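Long-range contacts in 3-polyprenyl-4-hydroxybenzoate decarboxylase and related decarboxylases (Pelotomaculum thermopropionicum, PDB 6H6X), which is a prenylated-FMN-dependent decarboxylase of the UbiD family that interconverts 2,5-furandicarboxylic acid and 2-furoic acid, releasing or fixing carbon dioxide: residues Asp26-Glu30 with Pro120-Ala124; Val241-Leu247 with Val273-Thr279; Glu185-Ala189 with Thr229-Pro235; Lys320-Leu324 with Asn371-Pro375. The protein carries 8 engineered substitutions. All coordinates share one frame. Residues are numbered along the deposited sequence.

Contact 1: Asp26-Glu30 with Pro120-Ala124; sequences DPVFE and PTHHA
Two loops without regular structure can still dock by borrowing a fragment of sheet. Here they run in the same direction, with V28 bridged to T121 (CA-CA 4.7 Å): T121 N donates to P27 O at 3.1 Å and F29 N to T121 O at 3.0 Å. A water donates to both P27 O (2.7 Å) and T121 O (2.6 Å). D26, chi1 t, closes an Asx turn in which OD1 accepts from V28 N (3.1 Å); E30 OE1 takes D26 N (2.9 Å). F29 has a positive phi (69°) and chi1 m. Although its CA-CB bond points away, the ring swings back, setting CE1 4.0 Å from T121 CG2 and, edge-on, 3.6 Å from H123 O. H122 NE2 is hydrogen-bonded to T288 OG1, while P436 of the second subunit packs on F29 and A124. F29 is the N-cap of helix 30-38; the single bridge joins the loop before that helix to the loop leading into strand 130-139, and so the N-terminal region to the flavin-binding one.

Contact 2: Val241-Leu247 with Val273-Thr279; sequences VIEGKIL and VEVTAVT
A classic beta bulge shows how an antiparallel pair can absorb one extra residue while keeping the pairing on both sides of it. The strands, 241-246 and 273-279, run at 148° with axes 4.4 Å apart. V273, chi1 t, faces I246 in a non-hydrogen-bonded pair, its CG2 4.0 Å from I246 CG1. E274 follows in a hydrogen-bonded pair: E274 N reaches K245 O at 2.9 Å and K245 N reaches E274 O at 3.0 Å. K245 (chi1 p) and E274 (chi1 t) extend on the same face, but K245 NZ stays 4.0 Å from E274 OE1, beyond a salt bridge. V275, with an eclipsed chi1 near 0°, lies opposite G244 (CA-CA 4.1 Å) and sets CB 3.9 Å from I242 CG2; a CB on G244 would clash with E274 O. At T276 (phi/psi -107°/-9°) the register slips. T276 N donates to E243 O at 2.9 Å and A277 N only weakly to that same E243 O at 3.5 Å, while A277 O accepts E243 N at 2.8 Å. The T229 hydroxyl is hydrogen-bonded to the side chains of E243 and T276. V278, chi1 t, meets I242, and T279 closes the pairing through V241 N to T279 O (2.8 Å) and T279 N to V241 O (2.9 Å). Strand 184-190 flanks 240-246 within this barrel-like sheet, and L113 of helix 113-116 covers I242, V275 and V278.

Contact 3: Glu185-Ala189 with Thr229-Pro235; sequences EIALA and TVDVEVP
The one hydrogen bond across this contact is made by a side chain to a loop backbone: E185 OE1 accepts from D231 N at 2.8 Å and 173°. E185 reaches there with chi1 m and chi2 t, its OE1 also lying 3.6 Å from V230 CA. D231 (phi/psi -92°/70°) is the centre of an inverse gamma turn, closed by a weak bond of 3.1 Å from V232 N to V230 O. The two backbones then proceed in the same general direction but too far apart to pair, with CA-CA distances of 6.1 Å for E185 and V230, 6.5 Å for A187 and V232, and 6.8 Å for A189 and V234. The gap is filled by apolar side chains, illustrating how small residues let one layer settle on another. V230 (m), V232 (t) and V234 (m) all point toward strand 185-189. A187 CB meets V232 CG1 at 3.8 Å and V234 CG1 at 3.4 Å, and A189 CB touches P235 CD at 4.0 Å. A methyl-to-backbone contact sets V230 CG2 3.9 Å from I186 O. I186 and L188 turn away, against L136. Strand 184-190 thus stays bonded to strands 130-139 and 240-246 in its own sheet, while 233-235 pairs with 223-226 in a separate one; E233 forms salt bridges with K226 of its own sheet and with R139 and R146 of the large one, tying the two together.

Contact 4: Lys320-Leu324 with Asn371-Pro375; sequences KNVHL and NIFDP
The imidazole of H323 receives the edge of the F373 ring on one face, an edge-to-face pair with centroids 4.6 Å apart and planes inclined at 53°; H323 CG lies 3.5 Å from F373 CD1. With chi1 t, the same imidazole sends ND1 to I372 O, a 3.3 Å hydrogen bond made near the plane of the ring. One aromatic residue thus uses both its face and its edge to hold a turn, showing how a strand can grip a loop without backbone pairing. I372 points toward the strand, chi1 p and chi2 t, so that its CD1 lies 3.5 Å from H323 CB, 3.6 Å from V322 C and 4.0 Å from N321 CB. F373, chi1 m, meets N321 at its ring edge, with ND2 of N321 3.6 Å from CE2 of F373. The loop is folded by a type I turn from N371 to D374, with D374 N bonded to N371 O at 3.1 Å, and by an Asx turn in which F373 N donates to N371 OD1, also at 3.1 Å. D374 is the N-cap of helix 375-385. Within the UbiD C-terminal domain, the edge strand 319-324 pairs antiparallel with 333-338, with a classic bulge where K320 and N321 face S337; V322 turns away toward L308 and L309 of helix 294-315, and I372 also rests on V335.

Overall arrangement
Contacts 2 and 3 form one continuous core, with centres 8 Å apart and strand 240-246 neighbouring 184-190 in a shared sheet; T229 of contact 3 meets E243 and T276 of contact 2, and V234 packs on V241. Their chemistry differs nonetheless: backbone bonding within a sheet in contact 2, apolar layering outside it in contact 3. Contact 1 is only partly buried, adjoins the second subunit and joins N-terminal and central regions by a minimal bridge with water. Contact 4, buried like contacts 2 and 3, lies in the C-terminal region about 41 Å from contact 2 between centres, and relies on aromatic and side-chain bonding to hold a loop.

Contact 1: Asp26-Glu30 with Pro120-Ala124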
loop_
_atom_site.group_PDB
_atom_site.type_symbol
_atom_site.label_atom_id
_atom_site.label_comp_id
_atom_site.label_asym_id
_atom_site.label_seq_id
_atom_site.Cartn_x
_atom_site.Cartn_y
_atom_site.Cartn_z
ATOM N N ASP B 26 -4.336 24.600 19.832
ATOM C CA ASP B 26 -3.179 25.500 19.752
ATOM C C ASP B 26 -2.671 25.534 18.273
ATOM O O ASP B 26 -2.465 24.483 17.660
ATOM C CB ASP B 26 -2.074 24.965 20.687
ATOM C CG ASP B 26 -0.987 25.997 21.034
ATOM O OD1 ASP B 26 -0.677 26.927 20.266
ATOM O OD2 ASP B 26 -0.392 25.856 22.120
ATOM N N PRO B 27 -2.452 26.731 17.699
ATOM C CA PRO B 27 -1.822 26.777 16.373
ATOM C C PRO B 27 -0.386 26.212 16.317
ATOM O O PRO B 27 0.080 25.803 15.230
ATOM C CB PRO B 27 -1.794 28.278 16.074
ATOM C CG PRO B 27 -1.611 28.886 17.424
ATOM C CD PRO B 27 -2.596 28.091 18.243
ATOM N N VAL B 28 0.303 26.215 17.461
ATOM C CA VAL B 28 1.624 25.611 17.592
ATOM C C VAL B 28 1.431 24.094 17.725
ATOM O O VAL B 28 0.928 23.619 18.749
ATOM C CB VAL B 28 2.416 26.193 18.788
ATOM C CG1 VAL B 28 3.824 25.564 18.877
ATOM C CG2 VAL B 28 2.506 27.723 18.664
ATOM N N PHE B 29 1.741 23.376 16.637
ATOM C CA PHE B 29 1.729 21.895 16.525
ATOM C C PHE B 29 0.421 21.163 16.548
ATOM O O PHE B 29 0.290 20.155 15.852
ATOM C CB PHE B 29 2.641 21.229 17.551
ATOM C CG PHE B 29 4.011 21.802 17.612
ATOM C CD1 PHE B 29 4.741 22.026 16.458
ATOM C CD2 PHE B 29 4.606 22.099 18.853
ATOM C CE1 PHE B 29 6.039 22.560 16.516
ATOM C CE2 PHE B 29 5.894 22.632 18.924
ATOM C CZ PHE B 29 6.611 22.856 17.751
ATOM N N GLU B 30 -0.554 21.602 17.333
ATOM C CA GLU B 30 -1.775 20.820 17.426
ATOM C C GLU B 30 -2.588 20.803 16.154
ATOM O O GLU B 30 -3.229 19.779 15.849
ATOM C CB GLU B 30 -2.658 21.272 18.593
ATOM C CG GLU B 30 -2.059 20.990 19.962
ATOM C CD GLU B 30 -3.072 21.142 21.099
ATOM O OE1 GLU B 30 -4.076 21.885 20.940
ATOM O OE2 GLU B 30 -2.858 20.477 22.149
ATOM N N PRO B 120 -0.036 28.869 11.702
ATOM C CA PRO B 120 0.452 27.729 12.472
ATOM C C PRO B 120 1.932 27.520 12.457
ATOM O O PRO B 120 2.626 27.999 11.560
ATOM C CB PRO B 120 -0.212 26.523 11.782
ATOM C CG PRO B 120 -1.274 27.090 10.881
ATOM C CD PRO B 120 -0.710 28.408 10.473
ATOM N N THR B 121 2.398 26.770 13.446
ATOM C CA THR B 121 3.744 26.175 13.450
ATOM C C THR B 121 3.513 24.689 13.203
ATOM O O THR B 121 2.698 24.047 13.891
ATOM C CB THR B 121 4.441 26.484 14.787
ATOM O OG1 THR B 121 4.377 27.899 15.009
ATOM C CG2 THR B 121 5.868 26.104 14.762
ATOM N N HIS B 122 4.131 24.136 12.155
ATOM C CA HIS B 122 3.666 22.846 11.645
ATOM C C HIS B 122 4.413 21.616 12.240
ATOM O O HIS B 122 3.789 20.727 12.824
ATOM C CB HIS B 122 3.707 22.852 10.119
ATOM C CG HIS B 122 2.726 23.793 9.503
ATOM N ND1 HIS B 122 3.029 25.109 9.223
ATOM C CD2 HIS B 122 1.429 23.620 9.161
ATOM C CE1 HIS B 122 1.957 25.700 8.718
ATOM N NE2 HIS B 122 0.974 24.821 8.673
ATOM N N HIS B 123 5.722 21.561 12.036
ATOM C CA HIS B 123 6.563 20.442 12.449
ATOM C C HIS B 123 7.608 20.879 13.479
ATOM O O HIS B 123 7.973 22.042 13.525
ATOM C CB HIS B 123 7.241 19.850 11.212
ATOM C CG HIS B 123 6.274 19.154 10.294
ATOM N ND1 HIS B 123 5.754 19.768 9.177
ATOM C CD2 HIS B 123 5.691 17.925 10.354
ATOM C CE1 HIS B 123 4.956 18.920 8.538
ATOM N NE2 HIS B 123 4.871 17.810 9.251
ATOM N N ALA B 124 8.090 19.912 14.267
ATOM C CA ALA B 124 9.069 20.089 15.378
ATOM C C ALA B 124 10.261 20.949 15.042
ATOM O O ALA B 124 10.534 21.924 15.726
ATOM C CB ALA B 124 9.576 18.720 15.847
HETATM O O HOH W 1 0.152 23.371 14.045
#

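Contact 2: Val241-Leu247 with Val273-Thr279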
loop_
_atom_site.group_PDB
_atom_site.type_symbol
_atom_site.label_atom_id
_atom_site.label_comp_id
_atom_site.label_asym_id
_atom_site.label_seq_id
_atom_site.Cartn_x
_atom_site.Cartn_y
_atom_site.Cartn_z
ATOM N N VAL B 241 -5.452 38.969 1.747
ATOM C CA VAL B 241 -4.389 39.408 0.852
ATOM C C VAL B 241 -3.371 40.168 1.643
ATOM O O VAL B 241 -3.719 41.041 2.430
ATOM C CB VAL B 241 -4.897 40.300 -0.301
ATOM C CG1 VAL B 241 -3.769 41.079 -0.977
ATOM C CG2 VAL B 241 -5.673 39.469 -1.308
ATOM N N ILE B 242 -2.108 39.850 1.415
ATOM C CA ILE B 242 -1.008 40.520 2.046
ATOM C C ILE B 242 -0.212 41.087 0.905
ATOM O O ILE B 242 0.275 40.361 0.052
ATOM C CB ILE B 242 -0.178 39.554 2.930
ATOM C CG1 ILE B 242 -1.041 39.025 4.081
ATOM C CG2 ILE B 242 1.058 40.226 3.470
ATOM C CD1 ILE B 242 -0.422 37.788 4.715
ATOM N N GLU B 243 -0.075 42.409 0.914
ATOM C CA GLU B 243 0.662 43.178 -0.090
ATOM C C GLU B 243 2.042 43.510 0.427
ATOM O O GLU B 243 2.215 43.778 1.602
ATOM C CB GLU B 243 -0.096 44.468 -0.389
ATOM C CG GLU B 243 -1.573 44.272 -0.761
ATOM C CD GLU B 243 -2.315 45.557 -1.082
ATOM O OE1 GLU B 243 -1.661 46.635 -1.112
ATOM O OE2 GLU B 243 -3.561 45.487 -1.313
ATOM N N GLY B 244 3.032 43.501 -0.446
ATOM C CA GLY B 244 4.354 43.879 -0.021
ATOM C C GLY B 244 5.382 43.895 -1.104
ATOM O O GLY B 244 5.078 43.983 -2.304
ATOM N N LYS B 245 6.631 43.799 -0.686
ATOM C CA LYS B 245 7.719 43.818 -1.653
ATOM C C LYS B 245 8.903 43.016 -1.171
ATOM O O LYS B 245 9.169 42.951 0.026
ATOM C CB LYS B 245 8.098 45.261 -1.957
ATOM C CG LYS B 245 8.499 46.078 -0.744
ATOM C CD LYS B 245 8.377 47.586 -0.990
ATOM C CE LYS B 245 8.362 48.372 0.327
ATOM N NZ LYS B 245 8.544 49.844 0.171
ATOM N N ILE B 246 9.583 42.372 -2.103
ATOM C CA ILE B 246 10.783 41.638 -1.778
ATOM C C ILE B 246 11.929 42.668 -1.869
ATOM O O ILE B 246 12.078 43.335 -2.884
ATOM C CB ILE B 246 11.027 40.445 -2.720
ATOM C CG1 ILE B 246 9.777 39.566 -2.899
ATOM C CG2 ILE B 246 12.165 39.576 -2.174
ATOM C CD1 ILE B 246 9.968 38.540 -3.995
ATOM N N LEU B 247 12.715 42.795 -0.808
ATOM C CA LEU B 247 13.676 43.892 -0.683
ATOM C C LEU B 247 14.938 43.592 -1.463
ATOM O O LEU B 247 15.480 42.486 -1.362
ATOM C CB LEU B 247 14.033 44.136 0.784
ATOM C CG LEU B 247 12.858 44.508 1.702
ATOM C CD1 LEU B 247 13.312 44.674 3.150
ATOM C CD2 LEU B 247 12.148 45.762 1.220
ATOM N N VAL B 273 10.482 39.792 2.530
ATOM C CA VAL B 273 9.349 40.541 2.102
ATOM C C VAL B 273 9.004 41.474 3.235
ATOM O O VAL B 273 8.823 41.013 4.358
ATOM C CB VAL B 273 8.106 39.622 1.870
ATOM C CG1 VAL B 273 6.848 40.442 1.588
ATOM C CG2 VAL B 273 8.361 38.652 0.726
ATOM N N GLU B 274 8.906 42.769 2.936
ATOM C CA GLU B 274 8.298 43.760 3.832
ATOM C C GLU B 274 6.840 43.909 3.432
ATOM O O GLU B 274 6.534 44.151 2.260
ATOM C CB GLU B 274 9.014 45.116 3.701
ATOM C CG GLU B 274 8.345 46.294 4.422
ATOM C CD GLU B 274 9.211 47.576 4.453
ATOM O OE1 GLU B 274 8.734 48.650 4.003
ATOM O OE2 GLU B 274 10.373 47.527 4.927
ATOM N N VAL B 275 5.937 43.818 4.399
ATOM C CA VAL B 275 4.513 43.906 4.097
ATOM C C VAL B 275 4.024 45.341 4.315
ATOM O O VAL B 275 4.309 45.957 5.357
ATOM C CB VAL B 275 3.649 42.783 4.756
ATOM C CG1 VAL B 275 4.467 41.808 5.562
ATOM C CG2 VAL B 275 2.431 43.279 5.533
ATOM N N THR B 276 3.329 45.858 3.294
ATOM C CA THR B 276 2.825 47.228 3.264
ATOM C C THR B 276 1.314 47.339 3.453
ATOM O O THR B 276 0.810 48.433 3.654
ATOM C CB THR B 276 3.235 47.920 1.969
ATOM O OG1 THR B 276 2.710 47.211 0.840
ATOM C CG2 THR B 276 4.772 47.955 1.857
ATOM N N ALA B 277 0.598 46.216 3.439
ATOM C CA ALA B 277 -0.817 46.211 3.731
ATOM C C ALA B 277 -1.382 44.804 3.791
ATOM O O ALA B 277 -0.824 43.887 3.221
ATOM C CB ALA B 277 -1.582 47.007 2.666
ATOM N N VAL B 278 -2.533 44.679 4.436
ATOM C CA VAL B 278 -3.255 43.470 4.564
ATOM C C VAL B 278 -4.695 43.819 4.345
ATOM O O VAL B 278 -5.158 44.720 4.965
ATOM C CB VAL B 278 -3.156 42.877 5.998
ATOM C CG1 VAL B 278 -4.108 41.696 6.167
ATOM C CG2 VAL B 278 -1.729 42.457 6.316
ATOM N N THR B 279 -5.419 43.077 3.501
ATOM C CA THR B 279 -6.872 43.242 3.368
ATOM C C THR B 279 -7.515 41.903 3.497
ATOM O O THR B 279 -6.933 40.868 3.144
ATOM C CB THR B 279 -7.311 43.916 2.009
ATOM O OG1 THR B 279 -7.248 42.984 0.923
ATOM C CG2 THR B 279 -6.406 45.091 1.648
#

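Contact 3: Glu185-Ala189 with Thr229-Pro235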
loop_
_atom_site.group_PDB
_atom_site.type_symbol
_atom_site.label_atom_id
_atom_site.label_comp_id
_atom_site.label_asym_id
_atom_site.label_seq_id
_atom_site.Cartn_x
_atom_site.Cartn_y
_atom_site.Cartn_z
ATOM N N GLU B 185 7.505 44.368 -6.266
ATOM C CA GLU B 185 6.164 44.402 -5.679
ATOM C C GLU B 185 5.457 43.058 -5.865
ATOM O O GLU B 185 5.524 42.471 -6.940
ATOM C CB GLU B 185 5.320 45.495 -6.352
ATOM C CG GLU B 185 5.798 46.912 -6.074
ATOM C CD GLU B 185 4.835 47.990 -6.568
ATOM O OE1 GLU B 185 3.943 47.724 -7.422
ATOM O OE2 GLU B 185 4.986 49.140 -6.095
ATOM N N ILE B 186 4.803 42.575 -4.811
ATOM C CA ILE B 186 4.085 41.299 -4.848
ATOM C C ILE B 186 2.805 41.391 -4.097
ATOM O O ILE B 186 2.632 42.246 -3.237
ATOM C CB ILE B 186 4.895 40.129 -4.239
ATOM C CG1 ILE B 186 5.067 40.269 -2.725
ATOM C CG2 ILE B 186 6.257 39.992 -4.925
ATOM C CD1 ILE B 186 5.761 39.082 -2.100
ATOM N N ALA B 187 1.918 40.468 -4.398
ATOM C CA ALA B 187 0.793 40.207 -3.537
ATOM C C ALA B 187 0.625 38.718 -3.192
ATOM O O ALA B 187 0.904 37.841 -4.005
ATOM C CB ALA B 187 -0.465 40.756 -4.195
ATOM N N LEU B 188 0.168 38.481 -1.980
ATOM C CA LEU B 188 -0.039 37.151 -1.465
ATOM C C LEU B 188 -1.500 36.972 -1.212
ATOM O O LEU B 188 -2.078 37.759 -0.486
ATOM C CB LEU B 188 0.688 37.005 -0.142
ATOM C CG LEU B 188 2.203 37.184 -0.246
ATOM C CD1 LEU B 188 2.745 37.266 1.157
ATOM C CD2 LEU B 188 2.816 36.013 -0.965
ATOM N N ALA B 189 -2.124 35.957 -1.804
ATOM C CA ALA B 189 -3.542 35.670 -1.504
ATOM C C ALA B 189 -3.745 34.316 -0.880
ATOM O O ALA B 189 -3.218 33.351 -1.372
ATOM C CB ALA B 189 -4.330 35.765 -2.776
ATOM N N THR B 229 -1.629 49.125 -2.236
ATOM C CA THR B 229 -0.310 49.755 -2.100
ATOM C C THR B 229 0.713 49.284 -3.110
ATOM O O THR B 229 1.858 49.713 -3.064
ATOM C CB THR B 229 0.261 49.484 -0.696
ATOM O OG1 THR B 229 0.473 48.077 -0.499
ATOM C CG2 THR B 229 -0.715 50.006 0.350
ATOM N N VAL B 230 0.313 48.385 -4.013
ATOM C CA VAL B 230 1.203 47.880 -5.046
ATOM C C VAL B 230 0.417 47.677 -6.321
ATOM O O VAL B 230 -0.788 47.473 -6.280
ATOM C CB VAL B 230 1.861 46.541 -4.613
ATOM C CG1 VAL B 230 2.834 46.774 -3.462
ATOM C CG2 VAL B 230 0.801 45.488 -4.229
ATOM N N ASP B 231 1.115 47.682 -7.445
ATOM C CA ASP B 231 0.497 47.582 -8.770
ATOM C C ASP B 231 0.427 46.115 -9.200
ATOM O O ASP B 231 1.127 45.650 -10.108
ATOM C CB ASP B 231 1.296 48.427 -9.776
ATOM C CG ASP B 231 0.609 48.531 -11.139
ATOM O OD1 ASP B 231 -0.639 48.435 -11.225
ATOM O OD2 ASP B 231 1.351 48.706 -12.131
ATOM N N VAL B 232 -0.447 45.395 -8.508
ATOM C CA VAL B 232 -0.614 43.962 -8.674
ATOM C C VAL B 232 -2.120 43.715 -8.556
ATOM O O VAL B 232 -2.829 44.477 -7.914
ATOM C CB VAL B 232 0.102 43.192 -7.523
ATOM C CG1 VAL B 232 0.115 41.712 -7.783
ATOM C CG2 VAL B 232 1.536 43.682 -7.311
ATOM N N GLU B 233 -2.587 42.627 -9.149
ATOM C CA GLU B 233 -3.982 42.213 -9.121
ATOM C C GLU B 233 -4.120 40.942 -8.255
ATOM O O GLU B 233 -3.200 40.102 -8.236
ATOM C CB GLU B 233 -4.463 41.930 -10.560
ATOM C CG GLU B 233 -4.331 43.113 -11.531
ATOM C CD GLU B 233 -2.894 43.360 -12.011
ATOM O OE1 GLU B 233 -2.179 42.393 -12.434
ATOM O OE2 GLU B 233 -2.441 44.519 -11.929
ATOM N N VAL B 234 -5.228 40.828 -7.512
ATOM C CA VAL B 234 -5.466 39.683 -6.606
ATOM C C VAL B 234 -6.893 39.200 -6.767
ATOM O O VAL B 234 -7.716 39.972 -7.183
ATOM C CB VAL B 234 -5.217 40.007 -5.127
ATOM C CG1 VAL B 234 -3.751 40.357 -4.886
ATOM C CG2 VAL B 234 -6.123 41.112 -4.619
ATOM N N PRO B 235 -7.179 37.913 -6.479
ATOM C CA PRO B 235 -8.571 37.428 -6.599
ATOM C C PRO B 235 -9.522 38.160 -5.650
ATOM O O PRO B 235 -9.242 38.297 -4.475
ATOM C CB PRO B 235 -8.464 35.956 -6.253
ATOM C CG PRO B 235 -7.060 35.603 -6.560
ATOM C CD PRO B 235 -6.250 36.811 -6.169
#

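Contact 4: Lys320-Leu324 with Asn371-Pro375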
loop_
_atom_site.group_PDB
_atom_site.type_symbol
_atom_site.label_atom_id
_atom_site.label_comp_id
_atom_site.label_asym_id
_atom_site.label_seq_id
_atom_site.Cartn_x
_atom_site.Cartn_y
_atom_site.Cartn_z
ATOM N N LYS B 320 -2.191 4.737 -21.711
ATOM C CA LYS B 320 -3.533 4.942 -21.167
ATOM C C LYS B 320 -3.509 5.941 -19.972
ATOM O O LYS B 320 -4.399 6.794 -19.863
ATOM C CB LYS B 320 -4.118 3.618 -20.715
ATOM N N ASN B 321 -2.549 5.806 -19.042
ATOM C CA ASN B 321 -2.529 6.666 -17.848
ATOM C C ASN B 321 -1.145 6.776 -17.214
ATOM O O ASN B 321 -0.230 5.997 -17.537
ATOM C CB ASN B 321 -3.529 6.148 -16.821
ATOM C CG ASN B 321 -4.276 7.293 -16.073
ATOM O OD1 ASN B 321 -3.885 8.510 -16.055
ATOM N ND2 ASN B 321 -5.379 6.901 -15.479
ATOM N N VAL B 322 -0.990 7.765 -16.343
ATOM C CA VAL B 322 0.229 7.989 -15.568
ATOM C C VAL B 322 -0.171 8.355 -14.141
ATOM O O VAL B 322 -1.265 8.877 -13.913
ATOM C CB VAL B 322 1.085 9.075 -16.203
ATOM C CG1 VAL B 322 1.354 8.753 -17.680
ATOM C CG2 VAL B 322 0.439 10.445 -16.098
ATOM N N HIS B 323 0.682 7.991 -13.195
ATOM C CA HIS B 323 0.514 8.301 -11.784
ATOM C C HIS B 323 1.914 8.558 -11.155
ATOM O O HIS B 323 2.839 7.724 -11.246
ATOM C CB HIS B 323 -0.145 7.131 -11.098
ATOM C CG HIS B 323 -0.395 7.330 -9.640
ATOM N ND1 HIS B 323 -0.323 6.302 -8.728
ATOM C CD2 HIS B 323 -0.766 8.426 -8.939
ATOM C CE1 HIS B 323 -0.635 6.755 -7.525
ATOM N NE2 HIS B 323 -0.920 8.044 -7.628
ATOM N N LEU B 324 2.063 9.709 -10.536
ATOM C CA LEU B 324 3.155 9.979 -9.609
ATOM C C LEU B 324 2.726 9.583 -8.216
ATOM O O LEU B 324 1.851 10.208 -7.646
ATOM C CB LEU B 324 3.567 11.444 -9.673
ATOM C CG LEU B 324 4.138 11.853 -11.013
ATOM C CD1 LEU B 324 4.263 13.366 -11.149
ATOM C CD2 LEU B 324 5.501 11.194 -11.237
ATOM N N ASN B 371 -4.440 -1.569 -12.325
ATOM C CA ASN B 371 -4.815 -0.276 -11.742
ATOM C C ASN B 371 -3.541 0.326 -11.079
ATOM O O ASN B 371 -3.076 -0.120 -9.996
ATOM C CB ASN B 371 -5.955 -0.483 -10.742
ATOM C CG ASN B 371 -6.326 0.765 -9.992
ATOM O OD1 ASN B 371 -5.895 1.886 -10.317
ATOM N ND2 ASN B 371 -7.093 0.573 -8.933
ATOM N N ILE B 372 -3.004 1.326 -11.733
ATOM C CA ILE B 372 -1.792 1.964 -11.331
ATOM C C ILE B 372 -1.904 2.821 -10.097
ATOM O O ILE B 372 -0.849 3.185 -9.521
ATOM C CB ILE B 372 -1.188 2.817 -12.446
ATOM C CG1 ILE B 372 -2.078 3.983 -12.803
ATOM C CG2 ILE B 372 -0.896 1.959 -13.671
ATOM C CD1 ILE B 372 -1.408 5.009 -13.637
ATOM N N PHE B 373 -3.139 3.124 -9.683
ATOM C CA PHE B 373 -3.392 3.865 -8.445
ATOM C C PHE B 373 -3.465 2.965 -7.239
ATOM O O PHE B 373 -3.637 3.473 -6.133
ATOM C CB PHE B 373 -4.678 4.711 -8.544
ATOM C CG PHE B 373 -4.638 5.664 -9.683
ATOM C CD1 PHE B 373 -3.858 6.786 -9.590
ATOM C CD2 PHE B 373 -5.275 5.376 -10.883
ATOM C CE1 PHE B 373 -3.740 7.651 -10.653
ATOM C CE2 PHE B 373 -5.143 6.223 -11.952
ATOM C CZ PHE B 373 -4.390 7.377 -11.834
ATOM N N ASP B 374 -3.338 1.655 -7.445
ATOM C CA ASP B 374 -3.337 0.655 -6.384
ATOM C C ASP B 374 -1.922 0.088 -6.265
ATOM O O ASP B 374 -1.518 -0.763 -7.108
ATOM C CB ASP B 374 -4.317 -0.451 -6.734
ATOM C CG ASP B 374 -4.431 -1.501 -5.662
ATOM O OD1 ASP B 374 -3.534 -1.583 -4.777
ATOM O OD2 ASP B 374 -5.441 -2.249 -5.736
ATOM N N PRO B 375 -1.168 0.511 -5.211
ATOM C CA PRO B 375 0.258 0.070 -5.115
ATOM C C PRO B 375 0.406 -1.452 -5.024
ATOM O O PRO B 375 1.376 -1.973 -5.500
ATOM C CB PRO B 375 0.819 0.782 -3.840
ATOM C CG PRO B 375 -0.328 1.571 -3.265
ATOM C CD PRO B 375 -1.579 1.398 -4.100
#